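Local structure of 3-deoxy-manno-octulosonate cytidylyltransferase (Escherichia coli, 1H7E) at residues V25-P28 with M29-V33; S199-Q202 with L203-M206. The protein couples the eight-carbon sugar KDO to CMP from CTP, releasing diphosphate, probably to activate it for lipopolysaccharide synthesis. All coordinates share one frame; numbering follows the deposited sequence.

Contact 1 of 2, residues V25-P28 with M29-V33; sequences VGKP and MIQHV
The carbonyl oxygen Pro28 O takes two backbone amides from the first turn of the helix: Gln31 N at 2.9 Å and, as a weak bond, His32 N at 3.5 Å. The nearer donor stands well above the carbonyl plane, 57° out of it, and its N-H is bent to 133°. Pro28 occupies the N-cap position, and its ring carbon CD packs against the amide of Gln31, 3.4 Å from OE1. Gln31 reaches back there because CG lies anti to the backbone N (chi1 -178°) and the chain then runs straight; its NE2 passes Lys27 CD at 3.7 Å, the two side chains crossing at about a right angle, before bonding Glu35. With an alanine in place of Gln31, Glu35 would probably lose one of its polar partners and the aliphatic stem of Lys27 would lose a flank. In the fold, this is where a small beta hairpin, strands 23-24 and 27-28, leads into helix 29-38. His32 reaches from that helix back to the hairpin, NE2 bonding the carbonyl of Ile24, which fixes the rotation of the ring. Lys27 CD lies over one face, 4.2 Å from the ring centroid in a CH-pi contact, while Val25 CG2 approaches obliquely to 3.5 Å from His32 CE1. The extended lysine carries NZ onward to a salt bridge with Glu35, and Met237 of helix 227-243 also touches the imidazole.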
# COMPACT_ATOMS: atom_id res chain seq x y z
N VAL A 25 -26.47 -26.42 -14.31
CA VAL A 25 -26.41 -27.82 -14.75
C VAL A 25 -27.04 -28.84 -13.78
O VAL A 25 -26.44 -29.86 -13.43
CB VAL A 25 -24.95 -28.29 -15.19
CG1 VAL A 25 -24.49 -27.51 -16.42
CG2 VAL A 25 -23.93 -28.15 -14.06
N GLY A 26 -28.25 -28.52 -13.31
CA GLY A 26 -28.97 -29.41 -12.42
C GLY A 26 -28.67 -29.42 -10.92
O GLY A 26 -29.25 -30.24 -10.21
N LYS A 27 -27.77 -28.54 -10.45
CA LYS A 27 -27.42 -28.45 -9.01
C LYS A 27 -27.47 -27.00 -8.54
O LYS A 27 -27.20 -26.09 -9.31
CB LYS A 27 -25.98 -28.94 -8.77
CG LYS A 27 -25.75 -30.40 -8.97
CD LYS A 27 -24.28 -30.67 -8.91
CE LYS A 27 -24.02 -32.12 -9.17
NZ LYS A 27 -22.56 -32.43 -9.25
N PRO A 28 -27.82 -26.77 -7.26
CA PRO A 28 -27.86 -25.38 -6.78
C PRO A 28 -26.42 -24.86 -6.80
O PRO A 28 -25.46 -25.65 -6.66
CB PRO A 28 -28.33 -25.53 -5.34
CG PRO A 28 -29.08 -26.83 -5.35
CD PRO A 28 -28.23 -27.70 -6.21
N MET A 29 -26.24 -23.55 -6.97
CA MET A 29 -24.89 -23.00 -7.01
C MET A 29 -24.06 -23.38 -5.78
O MET A 29 -22.89 -23.77 -5.92
CB MET A 29 -24.92 -21.48 -7.18
CG MET A 29 -23.53 -20.87 -7.19
SD MET A 29 -23.52 -19.18 -7.76
CE MET A 29 -24.48 -18.39 -6.43
N ILE A 30 -24.68 -23.30 -4.60
CA ILE A 30 -24.01 -23.64 -3.34
C ILE A 30 -23.46 -25.09 -3.36
O ILE A 30 -22.38 -25.36 -2.79
CB ILE A 30 -24.94 -23.35 -2.12
CG1 ILE A 30 -24.14 -23.32 -0.82
CG2 ILE A 30 -26.04 -24.36 -2.03
CD1 ILE A 30 -23.09 -22.23 -0.76
N GLN A 31 -24.12 -25.99 -4.08
CA GLN A 31 -23.64 -27.37 -4.16
C GLN A 31 -22.34 -27.50 -4.97
O GLN A 31 -21.43 -28.26 -4.58
CB GLN A 31 -24.72 -28.31 -4.72
CG GLN A 31 -24.25 -29.78 -4.75
CD GLN A 31 -25.37 -30.75 -5.12
OE1 GLN A 31 -26.55 -30.40 -5.03
NE2 GLN A 31 -25.01 -31.94 -5.54
N HIS A 32 -22.23 -26.74 -6.06
CA HIS A 32 -21.02 -26.76 -6.90
C HIS A 32 -19.81 -26.30 -6.10
O HIS A 32 -18.72 -26.88 -6.21
CB HIS A 32 -21.19 -25.84 -8.12
CG HIS A 32 -22.12 -26.39 -9.15
ND1 HIS A 32 -21.75 -27.40 -10.02
CD2 HIS A 32 -23.40 -26.08 -9.46
CE1 HIS A 32 -22.77 -27.68 -10.81
NE2 HIS A 32 -23.78 -26.89 -10.49
N VAL A 33 -20.00 -25.25 -5.29
CA VAL A 33 -18.92 -24.73 -4.47
C VAL A 33 -18.53 -25.76 -3.42
O VAL A 33 -17.34 -26.01 -3.18
CB VAL A 33 -19.30 -23.39 -3.78
CG1 VAL A 33 -18.14 -22.91 -2.89
CG2 VAL A 33 -19.63 -22.34 -4.84

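Contact 2 of 2, residues S199-Q202 with L203-M206; sequences SLEQ and LRLM
Arg204 N bonds Glu201 O at 2.9 Å with a nearly straight N-H, 159°, and Leu203 N bonds Leu200 O at 3.1 Å. In both pairs the donor sits above the carbonyl plane, 47° out of it. The second bond closes a type I beta turn from Leu200 to Leu203, through which the chain, having left helix 193-198 at Ser199 with positive phi, winds into helix 203-207. Leu205 N continues the spiral with a weak bond to Gln202 O. Outside the backbone, Glu201 and Arg204 come near each other without pairing: Glu201 CG lies over one face of the guanidinium, 4.2 Å from Arg204 NH2, and no N-H points at Glu201 OE2, which lies well out of the guanidinium plane. Each charge is engaged elsewhere, Arg204 NH2 in a salt bridge with Glu195 and Glu201 OE2 in a hydrogen bond with Tyr186 OH, though the position of that carboxylate oxygen is less certain. Farther out, Leu203 lays CD1 against Leu200 CB at 4.1 Å, while its own CB sits 3.5 Å from Leu200 O. The side chain of Gln202 has CG between its backbone N and carbonyl carbon (chi1 64°), then bends at chi2, folding back beside Leu203 N and on to His172 and Tyr176 of strand 169-179. Met206 and Gln202 both rest on Phe153. Because the guanidinium meets the glutamate stem by its face, its in-plane N-H groups remain directed elsewhere, and any attraction between the two charges is probably long-range and not that of a salt bridge.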
# COMPACT_ATOMS: atom_id res chain seq x y z
N SER A 199 -14.39 1.05 1.18
CA SER A 199 -15.38 0.01 1.41
C SER A 199 -14.70 -1.34 1.10
O SER A 199 -15.16 -2.12 0.26
CB SER A 199 -16.63 0.24 0.53
OG SER A 199 -17.74 -0.46 1.04
N LEU A 200 -13.56 -1.57 1.74
CA LEU A 200 -12.76 -2.81 1.58
C LEU A 200 -12.40 -3.28 2.98
O LEU A 200 -11.53 -2.71 3.66
CB LEU A 200 -11.46 -2.57 0.77
CG LEU A 200 -11.61 -2.26 -0.72
CD1 LEU A 200 -10.24 -1.89 -1.34
CD2 LEU A 200 -12.26 -3.45 -1.43
N GLU A 201 -13.08 -4.33 3.42
CA GLU A 201 -12.89 -4.84 4.76
C GLU A 201 -11.48 -5.28 5.10
O GLU A 201 -11.04 -5.12 6.24
CB GLU A 201 -13.85 -5.99 5.04
CG GLU A 201 -14.18 -6.09 6.52
CD GLU A 201 -14.97 -7.33 6.91
OE1 GLU A 201 -15.53 -8.02 6.02
OE2 GLU A 201 -15.04 -7.60 8.14
N GLN A 202 -10.75 -5.81 4.12
CA GLN A 202 -9.39 -6.27 4.37
C GLN A 202 -8.43 -5.16 4.85
O GLN A 202 -7.41 -5.44 5.47
CB GLN A 202 -8.81 -7.02 3.15
CG GLN A 202 -8.64 -6.19 1.86
CD GLN A 202 -9.87 -6.18 0.99
OE1 GLN A 202 -10.98 -5.98 1.47
NE2 GLN A 202 -9.68 -6.38 -0.31
N LEU A 203 -8.77 -3.90 4.58
CA LEU A 203 -7.93 -2.80 5.01
C LEU A 203 -7.99 -2.65 6.52
O LEU A 203 -7.11 -2.01 7.09
CB LEU A 203 -8.30 -1.48 4.30
CG LEU A 203 -8.02 -1.50 2.78
CD1 LEU A 203 -8.46 -0.17 2.12
CD2 LEU A 203 -6.52 -1.76 2.55
N ARG A 204 -9.00 -3.24 7.17
CA ARG A 204 -9.06 -3.15 8.63
C ARG A 204 -7.84 -3.88 9.22
O ARG A 204 -7.25 -3.43 10.21
CB ARG A 204 -10.33 -3.78 9.22
CG ARG A 204 -10.45 -3.54 10.72
CD ARG A 204 -11.76 -4.04 11.29
NE ARG A 204 -12.90 -3.59 10.49
CZ ARG A 204 -14.15 -3.97 10.68
NH1 ARG A 204 -14.44 -4.80 11.67
NH2 ARG A 204 -15.10 -3.59 9.83
N LEU A 205 -7.47 -4.99 8.60
CA LEU A 205 -6.33 -5.78 9.05
C LEU A 205 -5.01 -5.02 8.87
O LEU A 205 -4.14 -5.02 9.75
CB LEU A 205 -6.26 -7.10 8.27
CG LEU A 205 -7.45 -8.05 8.52
CD1 LEU A 205 -7.38 -9.19 7.50
CD2 LEU A 205 -7.42 -8.60 9.94
N MET A 206 -4.87 -4.39 7.70
CA MET A 206 -3.66 -3.64 7.39
C MET A 206 -3.48 -2.45 8.31
O MET A 206 -2.35 -2.12 8.68
CB MET A 206 -3.69 -3.22 5.93
CG MET A 206 -3.72 -4.43 5.02
SD MET A 206 -3.41 -3.94 3.35
CE MET A 206 -1.60 -3.97 3.39

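How the contacts relate
Contacts 1 and 2 are two helix starts in one cytidylyltransferase chain, lying on opposite sides of its centre: their own centres are 30 Å apart and their nearest atoms about 17 Å, so neither touches the other. Contact 1 comes first in sequence and belongs to the side where Ile30 packs on strand 3-8 of the mixed sheet. Contact 2 is more deeply buried, with Gln202 against strand 169-179 of that same sheet, so both contacts rest on one sheet, at strands separated by 91-94. Ser199 also packs on Arg162 of the second subunit, whereas no other chain of the dimer touches contact 1. The model is the apo-enzyme, without bound substrate.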